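Long-range contacts in C381 turret protein (PDB 4IND), which builds the pentameric turrets of an archaeal icosahedral virus, each chain folding into three jelly-roll domains in series: residues C314-T319 with N350-V355; K41-S46 with A58-L63; F100-T105 with Y168-L173; D73-G78 with F143-V148. One frame throughout, in Å; residues are numbered along the deposited sequence. Where two conformers were deposited one is given.

In the fold
Interactions 2 and 4 belong to the first jelly roll, interaction 1 to the third, and interaction 3 bridges the first and second. Interaction 1 is buried, a strand pair ending in a beta bulge, apolar on one face and with glutamines among the side chains of the other. Interaction 2, partly buried and on the opposite side of the chain's centre from interaction 1, is also antiparallel pairing, but exposed lysines flank it. Interactions 3 and 4 instead join loops to strands, largely through polar side chains. They touch, R147 NH2 and R172 NH2 lying 4.0 Å apart, two like charges that bind one dihydrogenphosphate. Both reach neighbouring subunits, interaction 4 far more extensively.

Interaction 1 (C314-T319 with N350-V355); sequences CQLQAT and NSIQLV
Strands 314-319 and 351-355 are antiparallel neighbours in a four-stranded sheet of the third jelly-roll domain. Q315 with V355, Q317 with Q353 and T319 with S351 are hydrogen-bonded pairs; the bonds of the Q315-V355 pair are the straightest, Q315 N donating to V355 O at 2.8 Å and 175°. At the end the ladder is broken by a classic beta bulge, in which N350 N and S351 N both donate to T319 O. Q317 carries the polar face. Its CB lies 4.0 Å from Q353 CG; CG, anti to the carbonyl carbon (chi1 -49°), carries an extended chain that crosses the side chains of Q353 and V355 obliquely. CD then rests 3.6 Å from V355 CG2, and OE1 accepts from Q353 NE2 at 2.9 Å, in the plane of the carbonyl. The two amides are 12° from coplanar, and NE2 of Q317 turns to T329 OG1 on the adjoining strand. Q353 reaches this bond with CG in the crowded position between N and carbonyl carbon. The other face is apolar: L316 CD1 touches I352 CG2 at 3.6 Å, and A318 CB is tight against I352 CD1 at 3.4 Å. Strand 295-305 packs over this side, meeting L316 and I352. The chemistry is thus two-sided: a hydrocarbon layer facing the sandwich interior, and a partly exposed glutamine pair whose flat amides extend the backbone ladder with a side-chain rung.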
loop_
_atom_site.group_PDB
_atom_site.type_symbol
_atom_site.label_atom_id
_atom_site.label_comp_id
_atom_site.label_asym_id
_atom_site.label_seq_id
_atom_site.Cartn_x
_atom_site.Cartn_y
_atom_site.Cartn_z
ATOM N N CYS A 314 -8.502 5.756 -43.740
ATOM C CA CYS A 314 -7.238 5.430 -43.116
ATOM C C CYS A 314 -7.448 5.507 -41.617
ATOM O O CYS A 314 -7.302 6.575 -41.020
ATOM C CB CYS A 314 -6.146 6.400 -43.587
ATOM S SG CYS A 314 -4.483 5.936 -43.045
ATOM N N GLN A 315 -7.838 4.375 -41.027
ATOM C CA GLN A 315 -8.124 4.298 -39.600
ATOM C C GLN A 315 -7.223 3.286 -38.912
ATOM O O GLN A 315 -7.112 2.135 -39.351
ATOM C CB GLN A 315 -9.586 3.916 -39.374
ATOM C CG GLN A 315 -10.568 4.937 -39.908
ATOM C CD GLN A 315 -11.995 4.460 -39.839
ATOM O OE1 GLN A 315 -12.271 3.271 -39.976
ATOM N NE2 GLN A 315 -12.916 5.388 -39.624
ATOM N N LEU A 316 -6.584 3.722 -37.831
ATOM C CA LEU A 316 -5.871 2.811 -36.952
ATOM C C LEU A 316 -6.885 2.249 -35.957
ATOM O O LEU A 316 -7.666 3.009 -35.355
ATOM C CB LEU A 316 -4.760 3.559 -36.213
ATOM C CG LEU A 316 -3.767 2.692 -35.448
ATOM C CD1 LEU A 316 -3.052 1.755 -36.410
ATOM C CD2 LEU A 316 -2.785 3.557 -34.683
ATOM N N GLN A 317 -6.889 0.925 -35.796
ATOM C CA GLN A 317 -7.824 0.271 -34.889
ATOM C C GLN A 317 -7.095 -0.657 -33.933
ATOM O O GLN A 317 -6.039 -1.205 -34.268
ATOM C CB GLN A 317 -8.866 -0.521 -35.682
ATOM C CG GLN A 317 -9.503 0.257 -36.805
ATOM C CD GLN A 317 -10.660 -0.481 -37.423
ATOM O OE1 GLN A 317 -10.599 -1.689 -37.651
ATOM N NE2 GLN A 317 -11.734 0.240 -37.688
ATOM N N ALA A 318 -7.667 -0.844 -32.747
ATOM C CA ALA A 318 -7.025 -1.650 -31.729
ATOM C C ALA A 318 -8.087 -2.337 -30.912
ATOM O O ALA A 318 -9.244 -1.924 -30.929
ATOM C CB ALA A 318 -6.172 -0.783 -30.835
ATOM N N THR A 319 -7.697 -3.402 -30.220
ATOM C CA THR A 319 -8.599 -4.030 -29.265
ATOM C C THR A 319 -7.854 -4.922 -28.296
ATOM O O THR A 319 -6.693 -5.286 -28.522
ATOM C CB THR A 319 -9.686 -4.874 -29.960
ATOM O OG1 THR A 319 -10.677 -5.258 -28.997
ATOM C CG2 THR A 319 -9.076 -6.127 -30.577
ATOM N N ASN A 350 -4.075 -5.488 -27.250
ATOM C CA ASN A 350 -3.053 -6.481 -27.586
ATOM C C ASN A 350 -3.039 -6.786 -29.072
ATOM O O ASN A 350 -2.337 -7.689 -29.530
ATOM C CB ASN A 350 -3.215 -7.768 -26.756
ATOM C CG ASN A 350 -4.600 -8.366 -26.851
ATOM O OD1 ASN A 350 -5.340 -8.093 -27.790
ATOM N ND2 ASN A 350 -4.966 -9.189 -25.856
ATOM N N SER A 351 -3.833 -6.040 -29.830
ATOM C CA SER A 351 -3.838 -6.190 -31.284
ATOM C C SER A 351 -4.160 -4.870 -31.970
ATOM O O SER A 351 -5.077 -4.156 -31.555
ATOM C CB SER A 351 -4.818 -7.276 -31.707
ATOM O OG SER A 351 -4.723 -7.508 -33.095
ATOM N N ILE A 352 -3.381 -4.553 -33.008
ATOM C CA ILE A 352 -3.493 -3.303 -33.761
ATOM C C ILE A 352 -3.595 -3.611 -35.248
ATOM O O ILE A 352 -2.836 -4.429 -35.758
ATOM C CB ILE A 352 -2.238 -2.446 -33.609
ATOM C CG1 ILE A 352 -1.875 -2.283 -32.146
ATOM C CG2 ILE A 352 -2.426 -1.086 -34.274
ATOM C CD1 ILE A 352 -2.920 -1.566 -31.363
ATOM N N GLN A 353 -4.510 -2.945 -35.947
ATOM C CA GLN A 353 -4.585 -3.067 -37.402
ATOM C C GLN A 353 -4.864 -1.706 -38.047
ATOM O O GLN A 353 -5.381 -0.785 -37.408
ATOM C CB GLN A 353 -5.651 -4.090 -37.819
ATOM C CG GLN A 353 -7.076 -3.664 -37.476
ATOM C CD GLN A 353 -8.104 -4.740 -37.779
ATOM O OE1 GLN A 353 -7.777 -5.930 -37.864
ATOM N NE2 GLN A 353 -9.362 -4.322 -37.956
ATOM N N LEU A 354 -4.480 -1.576 -39.310
ATOM C CA LEU A 354 -4.785 -0.386 -40.096
ATOM C C LEU A 354 -5.792 -0.754 -41.170
ATOM O O LEU A 354 -5.587 -1.704 -41.942
ATOM C CB LEU A 354 -3.529 0.163 -40.760
ATOM C CG LEU A 354 -3.710 1.475 -41.522
ATOM C CD1 LEU A 354 -3.947 2.625 -40.556
ATOM C CD2 LEU A 354 -2.493 1.754 -42.382
ATOM N N VAL A 355 -6.893 -0.020 -41.209
ATOM C CA VAL A 355 -7.900 -0.246 -42.227
ATOM C C VAL A 355 -7.858 0.959 -43.151
ATOM O O VAL A 355 -7.991 2.090 -42.706
ATOM C CB VAL A 355 -9.302 -0.416 -41.618
ATOM C CG1 VAL A 355 -10.331 -0.656 -42.716
ATOM C CG2 VAL A 355 -9.313 -1.573 -40.624
#

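Interaction 2 (K41-S46 with A58-L63); sequences KLKQIS and APVVPL
A two-stranded antiparallel beta hairpin, strands 41-49 and 52-60, is part of the first jelly-roll domain, joined by backbone bonds to strand 138-147 through P59; this contact is the end of the hairpin away from its turn. K41 opens it: its N and O both bond to V60, with V60 N to K41 O at 2.8 Å. Its extended side chain crosses P62 obliquely, CE lying 3.5 Å from P62 CB. L42 faces the other side, opposite P59, and its CD1 branch folds back to lie 3.6 Å from A58 C; L28 of helix 25-31 touches both L42 and P59. K43 forms the second hydrogen-bonded pair, with A58, and K43 N to A58 O is almost straight at 172°. Its aliphatic chain runs at about a right angle over V60. I45, whose backbone pairs with V56 farther along the hairpin, turns its side chain inward beside A139; its CD1 meets V60 CG2 at 4.2 Å, and K43 CB approaches the same CG2 at 3.7 Å.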
loop_
_atom_site.group_PDB
_atom_site.type_symbol
_atom_site.label_atom_id
_atom_site.label_comp_id
_atom_site.label_asym_id
_atom_site.label_seq_id
_atom_site.Cartn_x
_atom_site.Cartn_y
_atom_site.Cartn_z
ATOM N N LYS A 41 1.572 -45.735 12.841
ATOM C CA LYS A 41 2.419 -46.365 13.853
ATOM C C LYS A 41 3.467 -45.332 14.203
ATOM O O LYS A 41 4.083 -44.731 13.319
ATOM C CB LYS A 41 3.156 -47.593 13.304
ATOM C CG LYS A 41 2.306 -48.703 12.750
ATOM C CD LYS A 41 3.217 -49.766 12.096
ATOM C CE LYS A 41 2.430 -50.986 11.640
ATOM N NZ LYS A 41 3.259 -51.863 10.758
ATOM N N LEU A 42 3.694 -45.119 15.491
ATOM C CA LEU A 42 4.656 -44.094 15.887
ATOM C C LEU A 42 6.030 -44.736 15.842
ATOM O O LEU A 42 6.262 -45.774 16.438
ATOM C CB LEU A 42 4.339 -43.572 17.276
ATOM C CG LEU A 42 4.948 -42.226 17.654
ATOM C CD1 LEU A 42 4.362 -41.090 16.813
ATOM C CD2 LEU A 42 4.706 -41.980 19.145
ATOM N N LYS A 43 6.946 -44.142 15.092
ATOM C CA LYS A 43 8.270 -44.742 14.942
ATOM C C LYS A 43 9.384 -43.746 15.106
ATOM O O LYS A 43 9.233 -42.553 14.849
ATOM C CB LYS A 43 8.424 -45.426 13.580
ATOM C CG LYS A 43 7.621 -46.696 13.423
ATOM C CD LYS A 43 8.006 -47.439 12.153
ATOM C CE LYS A 43 7.229 -48.746 12.029
ATOM N NZ LYS A 43 7.182 -49.239 10.617
ATOM N N GLN A 44 10.536 -44.246 15.514
ATOM C CA GLN A 44 11.678 -43.367 15.594
ATOM C C GLN A 44 12.296 -43.220 14.202
ATOM O O GLN A 44 12.684 -44.209 13.571
ATOM C CB GLN A 44 12.699 -43.892 16.600
ATOM C CG GLN A 44 13.812 -42.890 16.852
ATOM C CD GLN A 44 14.542 -43.131 18.151
ATOM O OE1 GLN A 44 14.096 -42.711 19.227
ATOM N NE2 GLN A 44 15.683 -43.800 18.059
ATOM N N ILE A 45 12.383 -41.982 13.739
ATOM C CA ILE A 45 12.813 -41.650 12.385
ATOM C C ILE A 45 14.147 -40.893 12.469
ATOM O O ILE A 45 14.292 -39.959 13.254
ATOM C CB ILE A 45 11.759 -40.717 11.707
ATOM C CG1 ILE A 45 10.448 -41.472 11.461
ATOM C CG2 ILE A 45 12.301 -40.078 10.434
ATOM C CD1 ILE A 45 10.616 -42.793 10.764
ATOM N N SER A 46 15.111 -41.273 11.641
ATOM C CA SER A 46 16.401 -40.603 11.631
ATOM C C SER A 46 16.786 -40.222 10.205
ATOM O O SER A 46 16.618 -41.011 9.278
ATOM C CB SER A 46 17.483 -41.544 12.176
ATOM O OG SER A 46 17.170 -42.001 13.475
ATOM N N ALA A 58 7.720 -40.036 14.940
ATOM C CA ALA A 58 6.701 -39.506 14.035
ATOM C C ALA A 58 5.767 -40.615 13.581
ATOM O O ALA A 58 6.145 -41.787 13.604
ATOM C CB ALA A 58 7.369 -38.828 12.832
ATOM N N PRO A 59 4.542 -40.252 13.169
ATOM C CA PRO A 59 3.585 -41.255 12.682
ATOM C C PRO A 59 3.999 -41.778 11.294
ATOM O O PRO A 59 4.394 -40.994 10.419
ATOM C CB PRO A 59 2.264 -40.456 12.615
ATOM C CG PRO A 59 2.747 -39.036 12.322
ATOM C CD PRO A 59 3.950 -38.906 13.223
ATOM N N VAL A 60 3.969 -43.090 11.114
ATOM C CA VAL A 60 4.260 -43.697 9.819
ATOM C C VAL A 60 3.025 -44.433 9.314
ATOM O O VAL A 60 2.382 -45.146 10.080
ATOM C CB VAL A 60 5.412 -44.724 9.947
ATOM C CG1 VAL A 60 5.756 -45.322 8.573
ATOM C CG2 VAL A 60 6.641 -44.071 10.575
ATOM N N VAL A 61 2.710 -44.282 8.032
ATOM C CA VAL A 61 1.607 -45.025 7.435
ATOM C C VAL A 61 1.968 -46.510 7.377
ATOM O O VAL A 61 2.997 -46.897 6.813
ATOM C CB VAL A 61 1.268 -44.508 6.030
ATOM C CG1 VAL A 61 0.071 -45.293 5.460
ATOM C CG2 VAL A 61 0.969 -43.015 6.071
ATOM N N PRO A 62 1.126 -47.361 7.964
ATOM C CA PRO A 62 1.478 -48.783 8.018
ATOM C C PRO A 62 1.143 -49.503 6.724
ATOM O O PRO A 62 0.484 -48.910 5.864
ATOM C CB PRO A 62 0.594 -49.317 9.152
ATOM C CG PRO A 62 -0.573 -48.397 9.184
ATOM C CD PRO A 62 -0.086 -47.041 8.741
ATOM N N LEU A 63 1.573 -50.761 6.609
ATOM C CA LEU A 63 1.227 -51.599 5.468
ATOM C C LEU A 63 -0.278 -51.656 5.325
ATOM O O LEU A 63 -0.992 -51.773 6.319
ATOM C CB LEU A 63 1.755 -53.014 5.664
ATOM C CG LEU A 63 3.271 -53.145 5.615
ATOM C CD1 LEU A 63 3.676 -54.566 5.971
ATOM C CD2 LEU A 63 3.760 -52.764 4.231
#

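Interaction 3 (F100-T105 with Y168-L173); sequences FNNNNT and YISFRL. With 2HP (dihydrogenphosphate ion), chain U.
An asparagine-rich loop of the first jelly-roll domain lies along strand 168-172 of the second, so the contact is an interdomain seam. S170 is gripped at three points. S170 N donates to F100 O, and S170 O accepts from N101 ND2 at 2.7 Å. S170 OG donates to N102 OD1 at 2.8 Å. The N101 bond lies in the plane of its amide, but ND2 stands well above the plane of the S170 carbonyl. Beside this polar cluster, F100 and I169 lie side by side, with I169 CD1 over one face of the phenyl ring in a CH-pi contact, 4.1 Å from its centroid. I157 and I161 pack against the same F100 side chain. In the next shell, T123 N bonds to N101 OD1 and helps fix that amide's rotation, while D120 holds F100 N. N103 OD1 accepts from T105 N in an Asx turn and also from M106 N, its ND2 bonding to P98 O. Farther along the strand, R172 is salt-bridged to E125 and hydrogen-bonded to N153 of a neighbouring subunit. Its chain bends at chi3 (70°), and NH2 donates to the dihydrogenphosphate O1 at 3.2 Å.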
loop_
_atom_site.group_PDB
_atom_site.type_symbol
_atom_site.label_atom_id
_atom_site.label_comp_id
_atom_site.label_asym_id
_atom_site.label_seq_id
_atom_site.Cartn_x
_atom_site.Cartn_y
_atom_site.Cartn_z
ATOM N N PHE A 100 -3.150 -29.827 -5.863
ATOM C CA PHE A 100 -3.034 -28.734 -6.832
ATOM C C PHE A 100 -4.415 -28.252 -7.285
ATOM O O PHE A 100 -4.575 -27.795 -8.409
ATOM C CB PHE A 100 -2.232 -29.202 -8.069
ATOM C CG PHE A 100 -0.730 -29.330 -7.846
ATOM C CD1 PHE A 100 -0.090 -28.628 -6.848
ATOM C CD2 PHE A 100 0.035 -30.149 -8.671
ATOM C CE1 PHE A 100 1.272 -28.742 -6.656
ATOM C CE2 PHE A 100 1.400 -30.272 -8.485
ATOM C CZ PHE A 100 2.021 -29.573 -7.474
ATOM N N ASN A 101 -5.406 -28.397 -6.406
ATOM C CA ASN A 101 -6.799 -28.041 -6.671
ATOM C C ASN A 101 -7.513 -28.934 -7.675
ATOM O O ASN A 101 -8.661 -29.311 -7.451
ATOM C CB ASN A 101 -6.971 -26.547 -7.038
ATOM C CG ASN A 101 -6.769 -25.639 -5.848
ATOM O OD1 ASN A 101 -7.364 -25.861 -4.785
ATOM N ND2 ASN A 101 -5.911 -24.623 -6.002
ATOM N N ASN A 102 -6.821 -29.268 -8.770
ATOM C CA ASN A 102 -7.434 -30.000 -9.870
ATOM C C ASN A 102 -6.589 -31.139 -10.451
ATOM O O ASN A 102 -6.936 -31.684 -11.481
ATOM C CB ASN A 102 -7.836 -29.041 -11.000
ATOM C CG ASN A 102 -9.036 -28.174 -10.639
ATOM O OD1 ASN A 102 -8.906 -26.974 -10.420
ATOM N ND2 ASN A 102 -10.208 -28.779 -10.592
ATOM N N ASN A 103 -5.490 -31.503 -9.799
ATOM C CA ASN A 103 -4.616 -32.536 -10.348
ATOM C C ASN A 103 -5.015 -33.909 -9.836
ATOM O O ASN A 103 -5.380 -34.057 -8.663
ATOM C CB ASN A 103 -3.164 -32.306 -9.937
ATOM C CG ASN A 103 -2.263 -33.455 -10.369
ATOM O OD1 ASN A 103 -2.208 -33.799 -11.556
ATOM N ND2 ASN A 103 -1.563 -34.062 -9.412
ATOM N N ASN A 104 -4.925 -34.912 -10.696
ATOM C CA ASN A 104 -4.958 -36.291 -10.220
ATOM C C ASN A 104 -4.082 -37.227 -11.037
ATOM O O ASN A 104 -4.283 -38.448 -11.019
ATOM C CB ASN A 104 -6.387 -36.817 -10.149
ATOM C CG ASN A 104 -7.101 -36.728 -11.465
ATOM O OD1 ASN A 104 -6.498 -36.852 -12.533
ATOM N ND2 ASN A 104 -8.399 -36.489 -11.404
ATOM N N THR A 105 -3.121 -36.662 -11.772
ATOM C CA THR A 105 -2.199 -37.485 -12.566
ATOM C C THR A 105 -0.725 -37.180 -12.294
ATOM O O THR A 105 0.101 -38.082 -12.324
ATOM C CB THR A 105 -2.452 -37.366 -14.071
ATOM O OG1 THR A 105 -2.467 -35.979 -14.431
ATOM C CG2 THR A 105 -3.776 -38.008 -14.461
ATOM N N TYR A 168 -3.196 -30.904 -14.152
ATOM C CA TYR A 168 -3.712 -29.555 -13.982
ATOM C C TYR A 168 -3.200 -28.983 -12.692
ATOM O O TYR A 168 -3.020 -29.704 -11.718
ATOM C CB TYR A 168 -5.247 -29.581 -13.897
ATOM C CG TYR A 168 -5.935 -30.099 -15.131
ATOM C CD1 TYR A 168 -6.125 -29.293 -16.235
ATOM C CD2 TYR A 168 -6.399 -31.409 -15.184
ATOM C CE1 TYR A 168 -6.752 -29.773 -17.368
ATOM C CE2 TYR A 168 -7.031 -31.896 -16.304
ATOM C CZ TYR A 168 -7.200 -31.073 -17.395
ATOM O OH TYR A 168 -7.829 -31.551 -18.515
ATOM N N ILE A 169 -2.987 -27.672 -12.684
ATOM C CA ILE A 169 -2.773 -26.949 -11.439
ATOM C C ILE A 169 -3.654 -25.705 -11.533
ATOM O O ILE A 169 -3.636 -25.016 -12.533
ATOM C CB ILE A 169 -1.306 -26.540 -11.261
ATOM C CG1 ILE A 169 -0.401 -27.770 -11.361
ATOM C CG2 ILE A 169 -1.103 -25.833 -9.912
ATOM C CD1 ILE A 169 1.087 -27.472 -11.224
ATOM N N SER A 170 -4.475 -25.453 -10.519
ATOM C CA SER A 170 -5.264 -24.220 -10.504
ATOM C C SER A 170 -4.923 -23.411 -9.265
ATOM O O SER A 170 -4.550 -23.973 -8.241
ATOM C CB SER A 170 -6.762 -24.536 -10.484
ATOM O OG SER A 170 -7.148 -25.214 -11.656
ATOM N N PHE A 171 -5.086 -22.094 -9.347
ATOM C CA PHE A 171 -4.918 -21.243 -8.173
ATOM C C PHE A 171 -5.644 -19.918 -8.389
ATOM O O PHE A 171 -5.930 -19.549 -9.519
ATOM C CB PHE A 171 -3.428 -21.045 -7.841
ATOM C CG PHE A 171 -2.552 -20.827 -9.041
ATOM C CD1 PHE A 171 -2.363 -19.557 -9.568
ATOM C CD2 PHE A 171 -1.899 -21.891 -9.635
ATOM C CE1 PHE A 171 -1.552 -19.353 -10.678
ATOM C CE2 PHE A 171 -1.082 -21.696 -10.745
ATOM C CZ PHE A 171 -0.907 -20.424 -11.269
ATOM N N ARG A 172 -5.972 -19.230 -7.303
ATOM C CA ARG A 172 -6.647 -17.933 -7.385
ATOM C C ARG A 172 -5.610 -16.848 -7.195
ATOM O O ARG A 172 -4.798 -16.927 -6.280
ATOM C CB ARG A 172 -7.707 -17.795 -6.274
ATOM C CG ARG A 172 -8.426 -16.463 -6.305
ATOM C CD ARG A 172 -8.919 -15.975 -4.944
ATOM N NE ARG A 172 -7.823 -15.571 -4.061
ATOM C CZ ARG A 172 -8.016 -15.143 -2.812
ATOM N NH1 ARG A 172 -9.251 -15.084 -2.310
ATOM N NH2 ARG A 172 -6.990 -14.793 -2.045
ATOM N N LEU A 173 -5.627 -15.834 -8.056
ATOM C CA LEU A 173 -4.740 -14.682 -7.891
ATOM C C LEU A 173 -5.577 -13.434 -7.733
ATOM O O LEU A 173 -6.479 -13.197 -8.536
ATOM C CB LEU A 173 -3.836 -14.516 -9.110
ATOM C CG LEU A 173 -2.934 -15.691 -9.453
ATOM C CD1 LEU A 173 -2.107 -15.363 -10.698
ATOM C CD2 LEU A 173 -2.018 -16.015 -8.279
HETATM P P 2HP U . -3.373 -15.370 -0.686
HETATM O O1 2HP U . -3.775 -14.833 -2.036
HETATM O O2 2HP U . -4.686 -15.891 -0.190
HETATM O O3 2HP U . -2.838 -14.192 0.188
HETATM O O4 2HP U . -2.366 -16.562 -0.745
#

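Interaction 4 (D73-G78 with F143-V148); sequences DELQEG and FSLERV. With 2HP (dihydrogenphosphate ion), chain U.
The loop 73-78 runs beside strand 143-147 without pairing to it, the CA atoms of L75 and L145 being 9.7 Å apart and those of G78 and R147 6.5 Å. Both belong to the first jelly-roll domain, where the loop leads into strand 78-88. The segments meet through two sets of side chains. L75 and L145 cross at about a right angle and touch tip to tip through their CD1 atoms at 3.9 Å. Nearer the strand end, R147 is bent at chi3 (57°), which swings its guanidinium over the loop. NH1 donates to Q76 OE1 at 2.9 Å; OE1 lies in the guanidinium plane, whereas NH1 sits above the Q76 carbonyl plane and the two flat groups are almost perpendicular. The E77 carbonyl O sits over the centre of one guanidinium face, 3.2 Å from R147 CZ, so its dipole probably steadies the charge although the angle is too poor for a hydrogen bond. That oxygen is hydrogen-bonded to N153 ND2 of a neighbouring subunit, and D73 forms a salt bridge with K21 of the same neighbour, placing this loop at the turret's subunit interface. G78 (phi 147°) passes its CA close by, with no room for a side chain. At the opposite edge O2 of the dihydrogenphosphate, an ion also held by L79 N and R172 NH2, accepts from R147 NE at 3.1 Å and R147 NH2 at 2.9 Å.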
loop_
_atom_site.group_PDB
_atom_site.type_symbol
_atom_site.label_atom_id
_atom_site.label_comp_id
_atom_site.label_asym_id
_atom_site.label_seq_id
_atom_site.Cartn_x
_atom_site.Cartn_y
_atom_site.Cartn_z
ATOM N N ASP A 73 -12.666 -28.174 6.599
ATOM C CA ASP A 73 -12.959 -27.183 7.632
ATOM C C ASP A 73 -12.923 -25.768 7.082
ATOM O O ASP A 73 -12.269 -25.510 6.081
ATOM C CB ASP A 73 -11.912 -27.295 8.748
ATOM C CG ASP A 73 -11.924 -28.640 9.422
ATOM O OD1 ASP A 73 -11.536 -29.650 8.769
ATOM O OD2 ASP A 73 -12.297 -28.678 10.613
ATOM N N GLU A 74 -13.626 -24.859 7.752
ATOM C CA GLU A 74 -13.709 -23.471 7.306
ATOM C C GLU A 74 -12.438 -22.669 7.606
ATOM O O GLU A 74 -12.483 -21.713 8.383
ATOM C CB GLU A 74 -14.887 -22.755 7.976
ATOM C CG GLU A 74 -16.210 -23.457 7.850
ATOM C CD GLU A 74 -16.605 -23.709 6.413
ATOM O OE1 GLU A 74 -17.486 -24.565 6.196
ATOM O OE2 GLU A 74 -16.039 -23.054 5.503
ATOM N N LEU A 75 -11.319 -23.064 7.017
ATOM C CA LEU A 75 -10.093 -22.267 7.069
ATOM C C LEU A 75 -10.391 -20.868 6.570
ATOM O O LEU A 75 -11.348 -20.646 5.812
ATOM C CB LEU A 75 -9.009 -22.856 6.170
ATOM C CG LEU A 75 -8.667 -24.317 6.402
ATOM C CD1 LEU A 75 -7.500 -24.676 5.510
ATOM C CD2 LEU A 75 -8.322 -24.510 7.842
ATOM N N GLN A 76 -9.573 -19.913 6.992
ATOM C CA GLN A 76 -9.654 -18.569 6.429
ATOM C C GLN A 76 -9.535 -18.699 4.918
ATOM O O GLN A 76 -8.690 -19.445 4.414
ATOM C CB GLN A 76 -8.520 -17.711 6.980
ATOM C CG GLN A 76 -8.585 -16.262 6.494
ATOM C CD GLN A 76 -7.556 -15.384 7.169
ATOM O OE1 GLN A 76 -6.400 -15.328 6.747
ATOM N NE2 GLN A 76 -7.967 -14.696 8.230
ATOM N N GLU A 77 -10.380 -17.985 4.181
ATOM C CA GLU A 77 -10.336 -18.071 2.730
ATOM C C GLU A 77 -9.008 -17.542 2.166
ATOM O O GLU A 77 -8.368 -16.669 2.748
ATOM C CB GLU A 77 -11.551 -17.374 2.102
ATOM C CG GLU A 77 -12.845 -18.174 2.311
ATOM C CD GLU A 77 -14.006 -17.727 1.420
ATOM O OE1 GLU A 77 -14.059 -16.524 1.079
ATOM O OE2 GLU A 77 -14.874 -18.580 1.069
ATOM N N GLY A 78 -8.595 -18.078 1.031
ATOM C CA GLY A 78 -7.392 -17.571 0.377
ATOM C C GLY A 78 -6.675 -18.699 -0.318
ATOM O O GLY A 78 -7.204 -19.800 -0.413
ATOM N N PHE A 143 3.150 -30.625 8.954
ATOM C CA PHE A 143 2.147 -30.258 7.969
ATOM C C PHE A 143 1.896 -28.780 8.164
ATOM O O PHE A 143 1.537 -28.355 9.268
ATOM C CB PHE A 143 0.857 -31.046 8.173
ATOM C CG PHE A 143 -0.198 -30.780 7.113
ATOM C CD1 PHE A 143 -0.197 -31.478 5.915
ATOM C CD2 PHE A 143 -1.175 -29.806 7.328
ATOM C CE1 PHE A 143 -1.166 -31.228 4.946
ATOM C CE2 PHE A 143 -2.147 -29.546 6.381
ATOM C CZ PHE A 143 -2.157 -30.261 5.190
ATOM N N SER A 144 2.085 -28.011 7.091
ATOM C CA SER A 144 2.046 -26.545 7.124
ATOM C C SER A 144 1.080 -25.988 6.077
ATOM O O SER A 144 1.129 -26.348 4.906
ATOM C CB SER A 144 3.450 -25.959 6.910
ATOM O OG SER A 144 3.399 -24.548 6.652
ATOM N N LEU A 145 0.213 -25.087 6.516
ATOM C CA LEU A 145 -0.722 -24.370 5.645
ATOM C C LEU A 145 -0.392 -22.905 5.765
ATOM O O LEU A 145 -0.522 -22.340 6.849
ATOM C CB LEU A 145 -2.157 -24.544 6.174
ATOM C CG LEU A 145 -2.934 -25.813 5.884
ATOM C CD1 LEU A 145 -4.075 -26.022 6.905
ATOM C CD2 LEU A 145 -3.508 -25.704 4.494
ATOM N N GLU A 146 0.042 -22.263 4.686
ATOM C CA GLU A 146 0.315 -20.823 4.782
ATOM C C GLU A 146 -0.240 -20.127 3.553
ATOM O O GLU A 146 -0.175 -20.659 2.454
ATOM C CB GLU A 146 1.827 -20.538 4.952
ATOM C CG GLU A 146 2.637 -20.690 3.669
ATOM C CD GLU A 146 3.898 -19.800 3.624
ATOM O OE1 GLU A 146 4.746 -19.882 4.550
ATOM O OE2 GLU A 146 4.048 -19.040 2.636
ATOM N N ARG A 147 -0.792 -18.936 3.741
ATOM C CA ARG A 147 -1.292 -18.159 2.622
ATOM C C ARG A 147 -0.103 -17.508 1.902
ATOM O O ARG A 147 0.763 -16.910 2.530
ATOM C CB ARG A 147 -2.286 -17.099 3.128
ATOM C CG ARG A 147 -3.565 -17.733 3.726
ATOM C CD ARG A 147 -4.603 -16.679 4.067
ATOM N NE ARG A 147 -4.915 -15.896 2.881
ATOM C CZ ARG A 147 -5.699 -14.831 2.876
ATOM N NH1 ARG A 147 -6.260 -14.421 4.005
ATOM N NH2 ARG A 147 -5.909 -14.171 1.740
ATOM N N VAL A 148 -0.054 -17.643 0.590
ATOM C CA VAL A 148 1.035 -17.018 -0.190
ATOM C C VAL A 148 0.592 -15.642 -0.678
ATOM O O VAL A 148 -0.584 -15.347 -0.697
ATOM C CB VAL A 148 1.423 -17.902 -1.379
ATOM C CG1 VAL A 148 1.903 -19.245 -0.891
ATOM C CG2 VAL A 148 0.236 -18.109 -2.301
HETATM P P 2HP U . -3.373 -15.370 -0.686
HETATM O O1 2HP U . -3.775 -14.833 -2.036
HETATM O O2 2HP U . -4.686 -15.891 -0.190
HETATM O O3 2HP U . -2.838 -14.192 0.188
HETATM O O4 2HP U . -2.366 -16.562 -0.745
#